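Local coordinates for protein putative glucosidase lplD, ALPHA-GALACTURONIDASE (Bacillus subtilis, PDB 3FEF) that hydrolyses alpha-linked galacturonates, probably alpha-1,4-di-galacturonate in nature, as a homotetrameric family 4 glycosidase that uses NAD+ and manganese, at residues Q105-T110 against G269-A274; T184-I189 against R225-H230; I197-L202 against T208-A213; F256-F259 against I265-A268; G279-L282 against V287-F290. All blocks are in the same frame, centred on the assembly; numbering follows the deposited sequence.

Contact 1: Q105-T110 against G269-A274; sequences QSVGDT and GDRHLA. With SO4 (sulfate ion), chain E.
S106 and V107 meet R271 and H272 at two levels, the backbone of the short helix 270-273 and the side chains beyond it. The hydroxyl of S106 donates a short bond, OG to R271 O at 2.5 Å, arriving in the carbonyl plane on a lone pair. R271 itself can be followed outward. Its CB lies 4.3 Å from S106 OG. CG, placed between the backbone N and the carbonyl carbon (chi1 57°), rests over one face of the H272 ring. CD leads into the bend at chi3, NE comes within 4.2 Å of V107 CG2, and the guanidinium group slides under V107, whose CG2 stands 3.9 Å above its plane, toward the rim. At the tip the edge of the group meets the bound sulfate, NH1 to O2 at 2.7 Å and nearly straight (167°), while NH2 to the same O2 is a weak bond. The same methyl, V107 CG2, touches H272 CD2 at 3.8 Å and thereby packs both side chains. E275 OE2 accepts from the backbone N atoms of V107 and G108, and T110 OG1, bonded to D109 OD1, also meets H206 ND1. The sulfate, also bound by R298, probably comes from the crystallisation liquor; with H272 stacked on the metal ligand H206, this is the border of the family 4 active site, and the anion may mark a pocket suited to an acidic sugar.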
# COMPACT_ATOMS: atom_id res chain seq x y z
N GLN A 105 20.98 -1.77 31.57
CA GLN A 105 20.76 -2.61 30.42
C GLN A 105 21.20 -4.02 30.77
O GLN A 105 22.23 -4.22 31.41
CB GLN A 105 21.59 -2.10 29.24
CG GLN A 105 21.17 -0.73 28.73
CD GLN A 105 22.09 -0.23 27.63
OE1 GLN A 105 21.76 -0.32 26.45
NE2 GLN A 105 23.25 0.28 28.02
N SER A 106 20.43 -5.00 30.35
CA SER A 106 20.76 -6.38 30.67
C SER A 106 21.68 -6.98 29.61
O SER A 106 22.50 -7.84 29.91
CB SER A 106 19.49 -7.21 30.82
OG SER A 106 18.64 -7.03 29.70
N VAL A 107 21.56 -6.54 28.36
CA VAL A 107 22.38 -7.12 27.31
C VAL A 107 23.04 -6.02 26.51
O VAL A 107 24.23 -6.07 26.25
CB VAL A 107 21.55 -7.98 26.35
CG1 VAL A 107 22.46 -8.76 25.40
CG2 VAL A 107 20.64 -8.92 27.12
N GLY A 108 22.24 -5.04 26.10
CA GLY A 108 22.75 -3.88 25.38
C GLY A 108 23.32 -4.11 23.99
O GLY A 108 24.19 -3.37 23.56
N ASP A 109 22.82 -5.13 23.29
CA ASP A 109 23.32 -5.44 21.95
C ASP A 109 22.23 -5.29 20.89
O ASP A 109 22.46 -5.58 19.72
CB ASP A 109 23.88 -6.87 21.91
CG ASP A 109 22.81 -7.95 22.10
OD1 ASP A 109 21.67 -7.62 22.46
OD2 ASP A 109 23.10 -9.14 21.91
N THR A 110 21.06 -4.83 21.30
CA THR A 110 19.89 -4.85 20.45
C THR A 110 19.21 -3.49 20.39
O THR A 110 19.18 -2.88 19.34
CB THR A 110 18.93 -5.99 20.89
OG1 THR A 110 19.57 -7.25 20.66
CG2 THR A 110 17.61 -5.96 20.10
N GLY A 269 14.06 -14.70 25.78
CA GLY A 269 14.43 -14.72 27.19
C GLY A 269 14.06 -13.41 27.87
O GLY A 269 14.07 -12.33 27.26
N ASP A 270 13.72 -13.50 29.15
CA ASP A 270 13.41 -12.35 29.97
C ASP A 270 14.46 -11.22 29.81
O ASP A 270 14.11 -10.04 29.72
CB ASP A 270 13.29 -12.80 31.44
CG ASP A 270 11.93 -13.44 31.75
OD1 ASP A 270 11.24 -13.92 30.81
OD2 ASP A 270 11.51 -13.44 32.94
N ARG A 271 15.73 -11.59 29.75
CA ARG A 271 16.80 -10.61 29.66
C ARG A 271 16.73 -9.76 28.38
O ARG A 271 17.20 -8.63 28.35
CB ARG A 271 18.16 -11.32 29.77
CG ARG A 271 18.35 -12.40 28.70
CD ARG A 271 19.50 -13.35 29.01
NE ARG A 271 20.80 -12.69 28.95
CZ ARG A 271 21.62 -12.73 27.91
NH1 ARG A 271 22.80 -12.11 27.96
NH2 ARG A 271 21.29 -13.39 26.81
N HIS A 272 16.14 -10.31 27.32
CA HIS A 272 16.01 -9.57 26.07
C HIS A 272 14.73 -8.77 26.03
O HIS A 272 14.73 -7.62 25.60
CB HIS A 272 16.05 -10.51 24.87
CG HIS A 272 17.40 -11.08 24.61
ND1 HIS A 272 17.66 -12.44 24.67
CD2 HIS A 272 18.58 -10.49 24.30
CE1 HIS A 272 18.93 -12.65 24.41
NE2 HIS A 272 19.51 -11.49 24.16
N LEU A 273 13.64 -9.38 26.49
CA LEU A 273 12.33 -8.74 26.50
C LEU A 273 12.41 -7.48 27.32
O LEU A 273 11.82 -6.45 26.98
CB LEU A 273 11.29 -9.67 27.14
CG LEU A 273 10.88 -10.94 26.37
CD1 LEU A 273 10.00 -11.86 27.22
CD2 LEU A 273 10.20 -10.60 25.01
N ALA A 274 13.13 -7.58 28.43
CA ALA A 274 13.20 -6.51 29.41
C ALA A 274 13.69 -5.19 28.82
O ALA A 274 13.42 -4.14 29.36
CB ALA A 274 14.07 -6.91 30.59
S SO4 E . 24.57 -13.28 24.49
O1 SO4 E . 25.23 -14.54 24.80
O2 SO4 E . 24.30 -12.52 25.71
O3 SO4 E . 23.32 -13.57 23.81
O4 SO4 E . 25.42 -12.49 23.61

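Contact 2: T184-I189 against R225-H230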
# COMPACT_ATOMS: atom_id res chain seq x y z
N THR A 184 3.97 -31.15 29.30
CA THR A 184 4.23 -32.25 30.21
C THR A 184 3.70 -31.97 31.62
O THR A 184 3.01 -32.79 32.21
CB THR A 184 5.72 -32.54 30.32
OG1 THR A 184 6.24 -32.84 29.02
CG2 THR A 184 5.97 -33.73 31.25
N GLU A 185 4.03 -30.81 32.16
CA GLU A 185 3.59 -30.50 33.51
C GLU A 185 2.09 -30.27 33.66
O GLU A 185 1.54 -30.57 34.71
CB GLU A 185 4.34 -29.32 34.09
CG GLU A 185 4.18 -29.27 35.59
CD GLU A 185 4.03 -27.87 36.10
OE1 GLU A 185 5.05 -27.14 36.10
OE2 GLU A 185 2.90 -27.51 36.52
N ARG A 186 1.43 -29.74 32.64
CA ARG A 186 0.03 -29.41 32.77
C ARG A 186 -0.83 -30.58 32.31
O ARG A 186 -1.95 -30.75 32.77
CB ARG A 186 -0.34 -28.16 31.95
CG ARG A 186 0.54 -26.92 32.14
CD ARG A 186 0.53 -26.40 33.58
NE ARG A 186 -0.82 -26.38 34.16
CZ ARG A 186 -1.07 -26.36 35.46
NH1 ARG A 186 -0.07 -26.35 36.33
NH2 ARG A 186 -2.32 -26.35 35.89
N LEU A 187 -0.30 -31.39 31.40
CA LEU A 187 -1.11 -32.41 30.76
C LEU A 187 -0.60 -33.81 31.06
O LEU A 187 -1.31 -34.79 30.88
CB LEU A 187 -1.16 -32.19 29.25
CG LEU A 187 -1.54 -30.77 28.80
CD1 LEU A 187 -1.65 -30.66 27.27
CD2 LEU A 187 -2.84 -30.32 29.48
N GLY A 188 0.65 -33.90 31.50
CA GLY A 188 1.22 -35.19 31.84
C GLY A 188 1.77 -35.98 30.66
O GLY A 188 2.28 -37.08 30.83
N ILE A 189 1.68 -35.42 29.46
CA ILE A 189 2.18 -36.13 28.28
C ILE A 189 3.53 -35.63 27.77
O ILE A 189 3.84 -34.44 27.85
CB ILE A 189 1.16 -36.14 27.14
CG1 ILE A 189 1.02 -34.75 26.52
CG2 ILE A 189 -0.19 -36.62 27.66
CD1 ILE A 189 -0.19 -34.62 25.62
N ARG A 225 -2.14 -19.60 29.57
CA ARG A 225 -2.84 -18.66 30.43
C ARG A 225 -2.96 -19.22 31.87
O ARG A 225 -2.67 -18.52 32.83
CB ARG A 225 -4.20 -18.26 29.85
CG ARG A 225 -5.06 -17.42 30.81
CD ARG A 225 -6.09 -16.52 30.11
NE ARG A 225 -6.50 -16.99 28.78
CZ ARG A 225 -7.03 -18.19 28.52
NH1 ARG A 225 -7.38 -18.49 27.28
NH2 ARG A 225 -7.20 -19.09 29.50
N GLU A 226 -3.35 -20.48 32.00
CA GLU A 226 -3.40 -21.14 33.32
C GLU A 226 -2.03 -21.21 33.95
O GLU A 226 -1.84 -20.88 35.12
CB GLU A 226 -3.98 -22.56 33.21
CG GLU A 226 -5.50 -22.55 33.06
CD GLU A 226 -6.03 -23.69 32.21
OE1 GLU A 226 -5.35 -24.73 32.13
OE2 GLU A 226 -7.13 -23.56 31.64
N PHE A 227 -1.08 -21.66 33.14
CA PHE A 227 0.30 -21.76 33.52
C PHE A 227 0.82 -20.44 34.08
O PHE A 227 1.52 -20.40 35.08
CB PHE A 227 1.08 -22.11 32.25
CG PHE A 227 2.43 -22.64 32.50
CD1 PHE A 227 2.62 -23.70 33.36
CD2 PHE A 227 3.53 -22.10 31.82
CE1 PHE A 227 3.87 -24.20 33.58
CE2 PHE A 227 4.79 -22.60 32.02
CZ PHE A 227 4.97 -23.66 32.91
N SER A 228 0.47 -19.35 33.40
CA SER A 228 0.90 -18.03 33.80
C SER A 228 0.24 -17.58 35.10
O SER A 228 0.86 -16.88 35.90
CB SER A 228 0.59 -17.03 32.70
OG SER A 228 0.81 -15.71 33.18
N ALA A 229 -1.02 -17.96 35.30
CA ALA A 229 -1.73 -17.57 36.51
C ALA A 229 -1.13 -18.31 37.69
O ALA A 229 -1.03 -17.77 38.78
CB ALA A 229 -3.21 -17.85 36.40
N HIS A 230 -0.73 -19.55 37.47
CA HIS A 230 -0.20 -20.32 38.55
C HIS A 230 1.23 -19.95 38.96
O HIS A 230 1.56 -19.97 40.14
CB HIS A 230 -0.30 -21.82 38.26
CG HIS A 230 -0.30 -22.66 39.49
ND1 HIS A 230 0.76 -23.47 39.85
CD2 HIS A 230 -1.21 -22.77 40.49
CE1 HIS A 230 0.49 -24.06 41.00
NE2 HIS A 230 -0.69 -23.66 41.41
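Two helices pack where R186 and E185, at the C-terminal end of helix 171-187, reach F227 on helix 220-231. In the closest approach a methylene meets the ring: R186 CD lies 3.4 Å from F227 CD1, and R186 CG is 4.0 Å from the same ring carbon. Bends at chi2 and chi3 fold the arginine back, bringing its methylenes rather than its charged end to the ring. The guanidinium and ring planes are 50° apart, so the two groups are not stacked. E185 approaches differently, at about a right angle to F227, with OE1 near the ring plane and 4.0 Å from CE1 at the edge, where the polarised ring hydrogens should suit a carboxylate. The phenylalanine is the buried partner in this helix-to-helix packing, and its ring also touches L178 and M182 of helix 171-187 and the rings of Y231 and Y236. The two charged residues are paired along their own helix by a salt bridge, R186 NH1 to E185 OE2 at 3.2 Å, with the oxygen tilted out of the guanidinium plane. E185 OE2 in addition bonds Y231 OH, a second bond that would limit the carboxylate's rotation beside the phenylalanine. Near the surface, R186 NH2 faces E226 OE1 at 5.1 Å, opposite charges not in contact. Helix 171-187 stops just beyond, G188 leaving helical angles with positive phi while its N still bonds T184 O at 2.7 Å.

Contact 3: I197-L202 against T208-A213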
# COMPACT_ATOMS: atom_id res chain seq x y z
N ILE A 197 6.21 -28.24 18.93
CA ILE A 197 5.45 -27.11 19.43
C ILE A 197 5.37 -26.16 18.26
O ILE A 197 6.31 -25.45 17.97
CB ILE A 197 6.14 -26.41 20.61
CG1 ILE A 197 6.52 -27.45 21.68
CG2 ILE A 197 5.20 -25.34 21.22
CD1 ILE A 197 5.28 -28.10 22.30
N ARG A 198 4.24 -26.20 17.57
CA ARG A 198 4.08 -25.47 16.32
C ARG A 198 3.54 -24.11 16.68
O ARG A 198 2.41 -23.99 17.18
CB ARG A 198 3.10 -26.20 15.42
CG ARG A 198 3.52 -27.65 15.15
CD ARG A 198 4.67 -27.73 14.14
NE ARG A 198 5.26 -29.06 14.09
CZ ARG A 198 6.34 -29.39 13.37
NH1 ARG A 198 6.94 -28.47 12.61
NH2 ARG A 198 6.82 -30.62 13.40
N VAL A 199 4.35 -23.09 16.45
CA VAL A 199 3.97 -21.78 16.91
C VAL A 199 3.85 -20.82 15.74
O VAL A 199 4.57 -20.93 14.74
CB VAL A 199 4.99 -21.25 17.98
CG1 VAL A 199 4.96 -22.13 19.23
CG2 VAL A 199 6.40 -21.16 17.41
N ASN A 200 2.92 -19.87 15.86
CA ASN A 200 2.88 -18.75 14.95
C ASN A 200 3.60 -17.59 15.60
O ASN A 200 3.05 -16.92 16.48
CB ASN A 200 1.45 -18.37 14.57
CG ASN A 200 1.41 -17.24 13.54
OD1 ASN A 200 1.96 -17.38 12.46
ND2 ASN A 200 0.78 -16.13 13.87
N VAL A 201 4.83 -17.34 15.17
CA VAL A 201 5.69 -16.38 15.82
C VAL A 201 5.99 -15.16 14.93
O VAL A 201 6.16 -15.30 13.71
CB VAL A 201 6.99 -17.07 16.25
CG1 VAL A 201 7.76 -17.53 15.03
CG2 VAL A 201 7.85 -16.15 17.14
N LEU A 202 6.05 -13.98 15.53
CA LEU A 202 6.17 -12.76 14.77
C LEU A 202 6.64 -11.59 15.64
O LEU A 202 6.44 -11.57 16.85
CB LEU A 202 4.86 -12.43 14.04
CG LEU A 202 3.57 -12.09 14.83
CD1 LEU A 202 2.61 -11.29 13.96
CD2 LEU A 202 2.86 -13.35 15.34
N THR A 208 9.93 -10.99 19.85
CA THR A 208 9.07 -11.88 19.11
C THR A 208 7.91 -12.38 19.97
O THR A 208 8.05 -12.53 21.19
CB THR A 208 9.85 -13.11 18.64
OG1 THR A 208 10.77 -13.49 19.67
CG2 THR A 208 10.64 -12.81 17.37
N TRP A 209 6.78 -12.67 19.33
CA TRP A 209 5.57 -13.02 20.04
C TRP A 209 4.88 -14.18 19.36
O TRP A 209 4.88 -14.31 18.13
CB TRP A 209 4.63 -11.81 20.10
CG TRP A 209 5.26 -10.68 20.85
CD1 TRP A 209 6.25 -9.84 20.40
CD2 TRP A 209 4.97 -10.27 22.19
NE1 TRP A 209 6.59 -8.95 21.39
CE2 TRP A 209 5.81 -9.18 22.50
CE3 TRP A 209 4.07 -10.73 23.17
CZ2 TRP A 209 5.79 -8.54 23.74
CZ3 TRP A 209 4.04 -10.09 24.40
CH2 TRP A 209 4.90 -9.01 24.68
N ILE A 210 4.25 -15.01 20.18
CA ILE A 210 3.52 -16.14 19.66
C ILE A 210 2.06 -15.89 19.90
O ILE A 210 1.61 -15.79 21.05
CB ILE A 210 3.99 -17.45 20.34
CG1 ILE A 210 5.46 -17.70 19.99
CG2 ILE A 210 3.09 -18.61 19.93
CD1 ILE A 210 6.17 -18.87 20.83
N THR A 211 1.31 -15.78 18.81
CA THR A 211 -0.11 -15.46 18.90
C THR A 211 -0.97 -16.72 18.72
O THR A 211 -2.16 -16.71 19.00
CB THR A 211 -0.47 -14.43 17.82
OG1 THR A 211 -0.11 -14.96 16.54
CG2 THR A 211 0.30 -13.16 18.04
N LYS A 212 -0.36 -17.80 18.23
CA LYS A 212 -1.04 -19.09 18.12
C LYS A 212 0.01 -20.15 18.31
O LYS A 212 1.16 -19.98 17.89
CB LYS A 212 -1.68 -19.29 16.74
CG LYS A 212 -2.57 -18.18 16.24
CD LYS A 212 -2.66 -18.27 14.70
CE LYS A 212 -3.57 -17.20 14.11
NZ LYS A 212 -3.26 -16.91 12.67
N ALA A 213 -0.38 -21.25 18.94
CA ALA A 213 0.53 -22.32 19.27
C ALA A 213 -0.23 -23.61 19.52
O ALA A 213 -1.34 -23.61 20.07
CB ALA A 213 1.36 -21.94 20.49
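L202 and W209 exchange backbone bonds in both directions, L202 N to W209 O at 2.9 Å and W209 N to L202 O at 2.7 Å. Further along, N200 faces two residues at once: T211 N donates to N200 O, and N200 N donates to K212 O at 2.7 Å in a nearly straight bond. One residue is therefore inserted in the second strand, a beta bulge at T211 where the chain turns a corner. The side chain of N200 closes the same corner. With CG anti to the backbone N (chi1 -176°), its ND2 donates to T211 OG1 at 3.0 Å, the hydroxyl lying near the amide plane. L202 CD2 packs crosswise against the same threonine, 3.7 Å from its CG2. The other face of the hairpin is apolar: I210 CG2 meets V199 CB at 3.8 Å, V199 CG1 meets A213 CB, and I210 CG1 touches V201 CG2 at 4.0 Å. Outside this shell, N200 OD1 bonds Q374 of the second subunit and ND2 bonds S378 O; R198 forms a salt bridge with E340 of that subunit. T208 OG1 is hydrogen-bonded to the carbonyl O of A267, just after strand 265-266. Together these contacts make an antiparallel beta hairpin with a bulge, whose N200 face meets another subunit and whose second strand starts beside H206, a ligand of the active-site metal.

Contact 4: F256-F259 against I265-A268; sequences FDLF and IPAA
L258 and F259 of helix 253-262 lie against P266 and I265 of the short strand 265-266, and apolar packing dominates. The tightest pair is L258 CB with P266 CG, at 3.4 Å closer than usual van der Waals contact. The proline ring fits against the turn of the helix: P266 CG also lies 3.9 Å from the backbone N of F259, and P266 CD is 4.2 Å from F259 CB. The aromatic contact is of another sort. F259 CG stands anti to the backbone N (chi1 177°), which carries the ring past the proline to I265; its edge is presented there, with CD1 4.1 Å from I265 CG1 and 4.0 Å from I265 N, the nitrogen lying near the ring plane. F224 on helix 220-231 adds an edge-to-face partner to F259, and W209 touches both L258 and P266. Polar bonding runs to other parts of the fold. I265 and A267 pair through their backbones with I210 and T208, and on the far side of the helix D257 bonds Y281 OH and forms a salt bridge with R425 of the third subunit. Because the strand bonds to its sheet through the residues flanking P266, the proline's lack of an N-H costs nothing in that pairing, and between these two segments the hold is essentially apolar packing, with no polar bond.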
# COMPACT_ATOMS: atom_id res chain seq x y z
N PHE A 256 5.66 -14.00 31.80
CA PHE A 256 4.30 -14.13 32.34
C PHE A 256 3.66 -12.76 32.49
O PHE A 256 2.47 -12.60 32.22
CB PHE A 256 4.28 -14.87 33.69
CG PHE A 256 4.69 -16.31 33.59
CD1 PHE A 256 4.28 -17.08 32.51
CD2 PHE A 256 5.48 -16.89 34.57
CE1 PHE A 256 4.67 -18.41 32.40
CE2 PHE A 256 5.86 -18.24 34.46
CZ PHE A 256 5.46 -18.99 33.38
N ASP A 257 4.44 -11.79 32.91
CA ASP A 257 3.93 -10.45 33.13
C ASP A 257 3.49 -9.81 31.80
O ASP A 257 2.44 -9.20 31.73
CB ASP A 257 4.99 -9.59 33.83
CG ASP A 257 4.46 -8.24 34.29
OD1 ASP A 257 3.63 -8.23 35.22
OD2 ASP A 257 4.87 -7.18 33.73
N LEU A 258 4.30 -9.96 30.75
CA LEU A 258 3.94 -9.44 29.43
C LEU A 258 2.73 -10.16 28.87
O LEU A 258 1.86 -9.53 28.27
CB LEU A 258 5.10 -9.57 28.45
CG LEU A 258 6.36 -8.84 28.91
CD1 LEU A 258 7.40 -8.80 27.83
CD2 LEU A 258 6.03 -7.45 29.38
N PHE A 259 2.66 -11.47 29.08
CA PHE A 259 1.46 -12.20 28.63
C PHE A 259 0.15 -11.63 29.21
O PHE A 259 -0.81 -11.45 28.49
CB PHE A 259 1.50 -13.70 28.92
CG PHE A 259 0.23 -14.41 28.51
CD1 PHE A 259 0.03 -14.78 27.18
CD2 PHE A 259 -0.78 -14.67 29.43
CE1 PHE A 259 -1.16 -15.43 26.77
CE2 PHE A 259 -1.98 -15.31 29.04
CZ PHE A 259 -2.17 -15.68 27.72
N ILE A 265 2.08 -14.73 23.74
CA ILE A 265 3.20 -15.25 24.49
C ILE A 265 4.53 -14.63 24.06
O ILE A 265 4.97 -14.82 22.95
CB ILE A 265 3.29 -16.78 24.33
CG1 ILE A 265 2.00 -17.45 24.84
CG2 ILE A 265 4.56 -17.31 25.01
CD1 ILE A 265 1.95 -18.98 24.59
N PRO A 266 5.20 -13.91 24.97
CA PRO A 266 6.47 -13.32 24.61
C PRO A 266 7.45 -14.44 24.29
O PRO A 266 7.47 -15.45 25.00
CB PRO A 266 6.88 -12.57 25.87
CG PRO A 266 5.60 -12.43 26.68
CD PRO A 266 4.86 -13.68 26.38
N ALA A 267 8.22 -14.29 23.23
CA ALA A 267 9.00 -15.43 22.72
C ALA A 267 10.50 -15.16 22.64
O ALA A 267 11.11 -15.43 21.61
CB ALA A 267 8.46 -15.88 21.35
N ALA A 268 11.06 -14.60 23.71
CA ALA A 268 12.50 -14.45 23.91
C ALA A 268 12.79 -14.52 25.42
O ALA A 268 11.87 -14.41 26.23
CB ALA A 268 13.03 -13.12 23.34

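Contact 5: G279-L282 against V287-F290; sequences GPYL and VWKF
Y281 and W288 form the close part of this contact, a T-shaped stack in which the tyrosine edge points into the indole face. The planes stand at 87°, with the Y281 ring and the six-membered ring of W288 5.0 Å apart between centroids. Y281 CD1 leads, 3.7 Å from W288 CD2 and centred over the indole, and CE1 follows beside it toward CE3 and CZ3. P280 packs on the same indole from an oblique direction, its CG 3.4 Å from W288 NE1 and 3.6 Å from W288 CZ2. Both segments belong to the long irregular connection between helices 270-273 and 295-314, which has no strand or helix of its own here and folds back on itself through aromatic side chains. K289 takes a positive phi between W288 and F290, and both flanking aromatics point toward segment 279-282. F290 meets it by its rim: CZ lies 3.5 Å from Y281 O, near the ring plane, and 4.1 Å from Y281 CB. Contact thins at L282, whose CD2 is 4.4 Å from F290 CZ, although F290 is buried and also packs on D270 and R271. The outer side carries P280 and W288, both partly exposed, with V287 more exposed still. Even there the indole is engaged, R253 making a cation-pi contact with it and also bonding V287 O. Y281 OH is hydrogen-bonded to D257 and to R425 of the third subunit, whose side chain also packs on P280.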
# COMPACT_ATOMS: atom_id res chain seq x y z
N GLY A 279 9.16 -0.90 32.46
CA GLY A 279 8.82 -1.86 33.50
C GLY A 279 9.77 -1.72 34.67
O GLY A 279 10.76 -1.00 34.59
N PRO A 280 9.47 -2.40 35.79
CA PRO A 280 10.39 -2.45 36.92
C PRO A 280 11.56 -3.38 36.65
O PRO A 280 12.49 -3.44 37.45
CB PRO A 280 9.53 -3.04 38.05
CG PRO A 280 8.40 -3.76 37.35
CD PRO A 280 8.15 -2.98 36.10
N TYR A 281 11.51 -4.08 35.52
CA TYR A 281 12.40 -5.23 35.28
C TYR A 281 13.89 -4.98 35.45
O TYR A 281 14.56 -5.69 36.19
CB TYR A 281 12.17 -5.79 33.87
CG TYR A 281 10.71 -5.93 33.50
CD1 TYR A 281 9.83 -6.63 34.33
CD2 TYR A 281 10.21 -5.36 32.34
CE1 TYR A 281 8.50 -6.77 34.00
CE2 TYR A 281 8.87 -5.49 32.00
CZ TYR A 281 8.02 -6.20 32.83
OH TYR A 281 6.69 -6.33 32.49
N LEU A 282 14.41 -3.99 34.74
CA LEU A 282 15.85 -3.77 34.63
C LEU A 282 16.45 -3.23 35.92
O LEU A 282 17.64 -3.36 36.16
CB LEU A 282 16.17 -2.82 33.48
CG LEU A 282 16.00 -3.41 32.08
CD1 LEU A 282 16.29 -2.35 31.01
CD2 LEU A 282 16.93 -4.62 31.91
N VAL A 287 14.34 -9.52 41.76
CA VAL A 287 12.92 -9.73 42.04
C VAL A 287 12.20 -10.33 40.83
O VAL A 287 11.28 -11.12 40.98
CB VAL A 287 12.20 -8.43 42.40
CG1 VAL A 287 10.67 -8.60 42.26
CG2 VAL A 287 12.59 -7.97 43.81
N TRP A 288 12.63 -9.96 39.63
CA TRP A 288 11.99 -10.45 38.42
C TRP A 288 12.64 -11.76 37.98
O TRP A 288 12.27 -12.35 36.97
CB TRP A 288 11.97 -9.37 37.33
CG TRP A 288 10.91 -8.38 37.68
CD1 TRP A 288 11.07 -7.21 38.34
CD2 TRP A 288 9.49 -8.53 37.47
NE1 TRP A 288 9.86 -6.60 38.54
CE2 TRP A 288 8.87 -7.39 38.02
CE3 TRP A 288 8.70 -9.51 36.87
CZ2 TRP A 288 7.47 -7.20 37.98
CZ3 TRP A 288 7.32 -9.32 36.83
CH2 TRP A 288 6.72 -8.18 37.39
N LYS A 289 13.62 -12.20 38.76
CA LYS A 289 14.24 -13.52 38.58
C LYS A 289 14.98 -13.74 37.25
O LYS A 289 14.89 -14.81 36.65
CB LYS A 289 13.25 -14.65 38.86
CG LYS A 289 12.57 -14.53 40.23
CD LYS A 289 12.06 -15.89 40.71
CE LYS A 289 11.58 -15.84 42.16
NZ LYS A 289 11.63 -17.21 42.74
N PHE A 290 15.76 -12.76 36.84
CA PHE A 290 16.67 -12.93 35.70
C PHE A 290 17.89 -12.09 36.00
O PHE A 290 17.95 -11.47 37.06
CB PHE A 290 15.98 -12.50 34.39
CG PHE A 290 15.80 -11.01 34.25
CD1 PHE A 290 14.83 -10.35 34.97
CD2 PHE A 290 16.62 -10.27 33.40
CE1 PHE A 290 14.67 -8.98 34.84
CE2 PHE A 290 16.47 -8.89 33.28
CZ PHE A 290 15.50 -8.25 34.01

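Contacts 1, 3, 4 and 5 are largely buried, whereas contact 2 lies farthest out, its centre about 28 Å from that of the chain, and mixes charged ends with a single buried ring. Strand 265-266 of contact 4 bonds to strand 207-215 of contact 3 and packs on helix 253-262 through P266 and I265. Contact 4 touches contact 2 through F256 and F259 and contact 5 through D257 and L258, and L273 of contact 1 packs on L258, P266 and A268. Contacts 1 and 5 meet at L282 and F290. Hydrogen bonding across the segments is richest in contact 3; contact 1, near the metal, adds one hydroxyl-to-carbonyl bond and an arginine turned to a sulfate, while apolar and aromatic surfaces prevail in contacts 4 and 5.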